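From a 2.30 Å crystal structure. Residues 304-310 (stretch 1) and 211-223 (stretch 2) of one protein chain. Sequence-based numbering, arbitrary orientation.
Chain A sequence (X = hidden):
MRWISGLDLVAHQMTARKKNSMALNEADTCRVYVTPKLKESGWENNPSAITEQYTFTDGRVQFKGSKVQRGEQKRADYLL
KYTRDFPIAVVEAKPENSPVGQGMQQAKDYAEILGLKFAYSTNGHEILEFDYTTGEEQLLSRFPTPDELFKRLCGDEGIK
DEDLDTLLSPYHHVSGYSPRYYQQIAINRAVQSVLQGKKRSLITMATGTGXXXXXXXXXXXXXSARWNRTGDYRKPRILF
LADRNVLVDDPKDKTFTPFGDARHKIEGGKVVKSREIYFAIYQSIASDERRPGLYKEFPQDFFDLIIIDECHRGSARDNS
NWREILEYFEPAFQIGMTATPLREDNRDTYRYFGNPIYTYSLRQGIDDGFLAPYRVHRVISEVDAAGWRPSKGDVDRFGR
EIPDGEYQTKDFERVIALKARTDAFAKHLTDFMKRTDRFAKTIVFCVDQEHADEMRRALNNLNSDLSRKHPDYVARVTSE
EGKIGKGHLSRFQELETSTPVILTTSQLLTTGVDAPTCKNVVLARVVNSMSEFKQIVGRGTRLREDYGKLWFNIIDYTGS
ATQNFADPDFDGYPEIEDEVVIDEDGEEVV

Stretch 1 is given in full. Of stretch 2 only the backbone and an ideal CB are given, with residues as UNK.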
# COMPACT_ATOMS: atom_id res chain seq x y z
N ASP A 304 18.17 -11.33 -14.76
CA ASP A 304 17.04 -12.14 -15.19
C ASP A 304 15.77 -11.36 -14.82
O ASP A 304 14.71 -11.51 -15.45
CB ASP A 304 17.02 -13.49 -14.46
CG ASP A 304 18.29 -14.30 -14.68
OD1 ASP A 304 19.33 -13.97 -14.07
OD2 ASP A 304 18.24 -15.28 -15.45
N LEU A 305 15.92 -10.52 -13.81
CA LEU A 305 14.83 -9.73 -13.29
C LEU A 305 15.26 -8.40 -12.70
O LEU A 305 16.33 -8.28 -12.09
CB LEU A 305 14.10 -10.52 -12.20
CG LEU A 305 12.92 -9.81 -11.55
CD1 LEU A 305 11.82 -9.68 -12.59
CD2 LEU A 305 12.41 -10.61 -10.35
N ILE A 306 14.41 -7.40 -12.88
CA ILE A 306 14.61 -6.07 -12.36
C ILE A 306 13.30 -5.61 -11.72
O ILE A 306 12.24 -5.72 -12.34
CB ILE A 306 14.95 -5.08 -13.48
CG1 ILE A 306 16.25 -5.50 -14.18
CG2 ILE A 306 15.02 -3.66 -12.90
CD1 ILE A 306 17.39 -4.53 -13.98
N ILE A 307 13.38 -5.12 -10.49
CA ILE A 307 12.19 -4.64 -9.79
C ILE A 307 12.33 -3.16 -9.45
O ILE A 307 13.29 -2.76 -8.80
CB ILE A 307 11.95 -5.48 -8.50
CG1 ILE A 307 11.55 -6.91 -8.90
CG2 ILE A 307 10.84 -4.86 -7.65
CD1 ILE A 307 11.54 -7.91 -7.77
N ILE A 308 11.37 -2.35 -9.89
CA ILE A 308 11.42 -0.91 -9.65
C ILE A 308 10.52 -0.46 -8.51
O ILE A 308 9.31 -0.72 -8.51
CB ILE A 308 11.04 -0.14 -10.92
CG1 ILE A 308 11.94 -0.60 -12.06
CG2 ILE A 308 11.14 1.37 -10.67
CD1 ILE A 308 11.52 -0.10 -13.40
N ASP A 309 11.12 0.23 -7.54
CA ASP A 309 10.42 0.73 -6.36
C ASP A 309 9.22 1.60 -6.72
O ASP A 309 8.13 1.40 -6.19
CB ASP A 309 11.40 1.52 -5.49
CG ASP A 309 10.91 1.70 -4.05
OD1 ASP A 309 10.94 0.71 -3.29
OD2 ASP A 309 10.51 2.84 -3.69
N GLU A 310 9.43 2.59 -7.60
CA GLU A 310 8.37 3.49 -8.07
C GLU A 310 8.62 3.86 -9.52
O GLU A 310 9.66 4.44 -9.85
CB GLU A 310 8.31 4.78 -7.24
CG GLU A 310 7.39 5.89 -7.83
CD GLU A 310 5.92 5.47 -7.96
OE1 GLU A 310 5.28 5.16 -6.93
OE2 GLU A 310 5.40 5.47 -9.09
N UNK A 211 5.13 -2.45 -0.21
CA UNK A 211 5.70 -2.72 -1.52
C UNK A 211 7.03 -3.46 -1.39
O UNK A 211 7.34 -4.32 -2.21
CB UNK A 211 5.89 -1.42 -2.30
N UNK A 212 7.79 -3.15 -0.35
CA UNK A 212 9.09 -3.80 -0.15
C UNK A 212 8.94 -5.26 0.30
O UNK A 212 9.78 -6.09 -0.06
CB UNK A 212 9.91 -3.02 0.88
N UNK A 213 7.90 -5.56 1.06
CA UNK A 213 7.66 -6.93 1.52
C UNK A 213 7.40 -7.80 0.28
O UNK A 213 7.89 -8.93 0.16
CB UNK A 213 6.49 -6.99 2.50
N UNK A 214 6.63 -7.24 -0.65
CA UNK A 214 6.31 -7.90 -1.91
C UNK A 214 7.57 -8.04 -2.77
O UNK A 214 7.87 -9.12 -3.27
CB UNK A 214 5.23 -7.12 -2.66
N UNK A 215 8.32 -6.95 -2.93
CA UNK A 215 9.54 -6.96 -3.71
C UNK A 215 10.48 -8.06 -3.23
O UNK A 215 11.03 -8.81 -4.05
CB UNK A 215 10.23 -5.60 -3.64
N UNK A 216 10.63 -8.17 -1.91
CA UNK A 216 11.49 -9.18 -1.29
C UNK A 216 11.02 -10.62 -1.50
O UNK A 216 11.81 -11.47 -1.89
CB UNK A 216 11.59 -8.90 0.21
N UNK A 217 9.74 -10.89 -1.26
CA UNK A 217 9.25 -12.26 -1.42
C UNK A 217 9.22 -12.77 -2.87
O UNK A 217 9.33 -13.97 -3.11
CB UNK A 217 7.84 -12.35 -0.83
N UNK A 218 9.07 -11.87 -3.84
CA UNK A 218 9.08 -12.30 -5.23
C UNK A 218 10.51 -12.78 -5.51
O UNK A 218 10.73 -13.86 -6.05
CB UNK A 218 8.65 -11.18 -6.18
N UNK A 219 11.47 -11.95 -5.11
CA UNK A 219 12.89 -12.24 -5.28
C UNK A 219 13.26 -13.55 -4.60
O UNK A 219 13.90 -14.41 -5.19
CB UNK A 219 13.74 -11.10 -4.72
N UNK A 220 12.85 -13.70 -3.34
CA UNK A 220 13.16 -14.91 -2.62
C UNK A 220 12.56 -16.14 -3.31
O UNK A 220 13.26 -17.12 -3.57
CB UNK A 220 12.65 -14.80 -1.18
N UNK A 221 11.27 -16.08 -3.64
CA UNK A 221 10.61 -17.20 -4.30
C UNK A 221 11.37 -17.65 -5.55
O UNK A 221 11.74 -18.82 -5.66
CB UNK A 221 9.18 -16.82 -4.67
N UNK A 222 11.61 -16.72 -6.47
CA UNK A 222 12.32 -17.05 -7.71
C UNK A 222 13.79 -17.40 -7.50
O UNK A 222 14.32 -18.28 -8.18
CB UNK A 222 12.22 -15.88 -8.69
N UNK A 223 14.46 -16.73 -6.56
CA UNK A 223 15.87 -17.00 -6.30
C UNK A 223 16.11 -18.41 -5.76
O UNK A 223 16.75 -19.25 -6.40
CB UNK A 223 16.42 -15.97 -5.31

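Stretch 2 is helical throughout and runs nearly antiparallel to strand 305-308, at 174°, with the axes 10.0 Å apart at their closest. Leu305 and Ile307 point toward the helix, whereas Ile306 and Ile308 lie out of its reach, so the strand offers a narrow apolar ridge, with the carboxylate of Asp309 beyond its C-terminal end.

At position 211 CA-to-CB points toward stretch 1, yet the ideal CB is still 5.3 Å from Asp309 O. The space and the nearby acidic groups would suit a long polar or basic chain, though a small residue would also fit. The residue is Lys211; it makes no close contact, and its nearest approach to stretch 1 is 4.6 Å, between Lys211 CD and Asp309 O. Position 212 points sideways, near the Asp309 carboxylate, where a small polar residue is reasonable. Thr212 takes the m rotamer, and its OG1 lies 4.5 Å from Asp309 OD1, too far for a hydrogen bond.

Positions 213 and 214 are out of reach; they are Val213 and Val214.

Position 215 is the tightest point: its CA is 7.0 Å from Ile307 CA, and its ideal CB is already 4.1 Å from Ile307 CG2. A small side chain is favoured. Ala215 meets this need, its CB packing against Ile307 CG2 at 4.1 Å.

Position 216 points away and 217 is out of reach; they are Phe216 and Gln217.

Position 218 points toward the ridge, with its ideal CB 4.6 Å from Ile307 CD1. Leucine, isoleucine, valine or methionine could all serve. Ile218, with chi1 m and chi2 t, places CG2 4.5 Å from both Ile307 CD1 and Leu305 CD2.

Position 219 points sideways, its ideal CB 4.9 Å from Ile307 CD1. The strand offers no polar partner here, so a small apolar residue would do, as would a small hydroxyl able to bond back to the helix. Ser219 does the latter: OG donates to Ala215 O at 2.7 Å while lying 3.7 Å from Ile307 CD1.

Positions 220 and 221 are out of reach; they are Trp220 and Lys221. Position 222 again points toward the strand, but no atom of stretch 1 lies within 5.5 Å of its ideal CB, so a longer apolar chain is needed to touch Leu305. Leu222 spans the gap, bringing CD1 to 4.0 Å from Leu305 CD2. Position 223, also out of reach, is Trp223.

Stretch 2 211-223: KTVVAFQISWKLW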
# COMPACT_ATOMS: atom_id res chain seq x y z
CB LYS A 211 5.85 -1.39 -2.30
CG LYS A 211 4.55 -0.60 -2.41
CD LYS A 211 4.72 0.66 -3.26
CE LYS A 211 3.83 1.82 -2.79
NZ LYS A 211 4.65 2.89 -2.12
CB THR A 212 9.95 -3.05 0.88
OG1 THR A 212 10.31 -1.76 0.36
CG2 THR A 212 11.21 -3.83 1.20
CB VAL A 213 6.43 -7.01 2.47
CG1 VAL A 213 6.02 -8.46 2.70
CG2 VAL A 213 6.76 -6.36 3.79
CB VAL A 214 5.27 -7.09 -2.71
CG1 VAL A 214 5.11 -7.66 -4.10
CG2 VAL A 214 3.93 -7.12 -1.98
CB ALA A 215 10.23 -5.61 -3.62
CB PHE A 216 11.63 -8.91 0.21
CG PHE A 216 12.27 -10.04 0.98
CD1 PHE A 216 13.63 -10.29 0.86
CD2 PHE A 216 11.50 -10.85 1.82
CE1 PHE A 216 14.22 -11.33 1.57
CE2 PHE A 216 12.08 -11.90 2.53
CZ PHE A 216 13.44 -12.14 2.41
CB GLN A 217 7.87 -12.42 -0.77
CG GLN A 217 7.85 -12.18 0.75
CD GLN A 217 8.43 -13.34 1.58
OE1 GLN A 217 8.36 -13.32 2.80
NE2 GLN A 217 9.00 -14.33 0.91
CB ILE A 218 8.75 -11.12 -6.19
CG1 ILE A 218 7.29 -10.67 -6.01
CG2 ILE A 218 8.97 -11.56 -7.64
CD1 ILE A 218 6.93 -9.39 -6.77
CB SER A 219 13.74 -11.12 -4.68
OG SER A 219 13.27 -9.85 -5.10
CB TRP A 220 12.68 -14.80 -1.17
CG TRP A 220 13.06 -15.97 -0.32
CD1 TRP A 220 12.26 -17.01 0.04
CD2 TRP A 220 14.33 -16.21 0.29
NE1 TRP A 220 12.95 -17.88 0.84
CE2 TRP A 220 14.22 -17.42 1.01
CE3 TRP A 220 15.56 -15.53 0.29
CZ2 TRP A 220 15.29 -17.95 1.74
CZ3 TRP A 220 16.62 -16.06 1.02
CH2 TRP A 220 16.48 -17.27 1.74
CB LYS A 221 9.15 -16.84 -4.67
CG LYS A 221 8.15 -17.03 -3.53
CD LYS A 221 6.72 -16.66 -3.93
CE LYS A 221 6.12 -17.62 -4.96
NZ LYS A 221 5.82 -18.97 -4.42
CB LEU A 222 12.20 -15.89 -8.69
CG LEU A 222 10.81 -15.60 -9.25
CD1 LEU A 222 10.72 -14.15 -9.66
CD2 LEU A 222 10.53 -16.53 -10.41
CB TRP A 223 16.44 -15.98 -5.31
CG TRP A 223 17.91 -16.14 -5.05
CD1 TRP A 223 18.93 -15.95 -5.94
CD2 TRP A 223 18.52 -16.49 -3.81
NE1 TRP A 223 20.14 -16.16 -5.33
CE2 TRP A 223 19.92 -16.49 -4.02
CE3 TRP A 223 18.03 -16.80 -2.53
CZ2 TRP A 223 20.83 -16.79 -2.99
CZ3 TRP A 223 18.94 -17.10 -1.51
CH2 TRP A 223 20.32 -17.09 -1.75
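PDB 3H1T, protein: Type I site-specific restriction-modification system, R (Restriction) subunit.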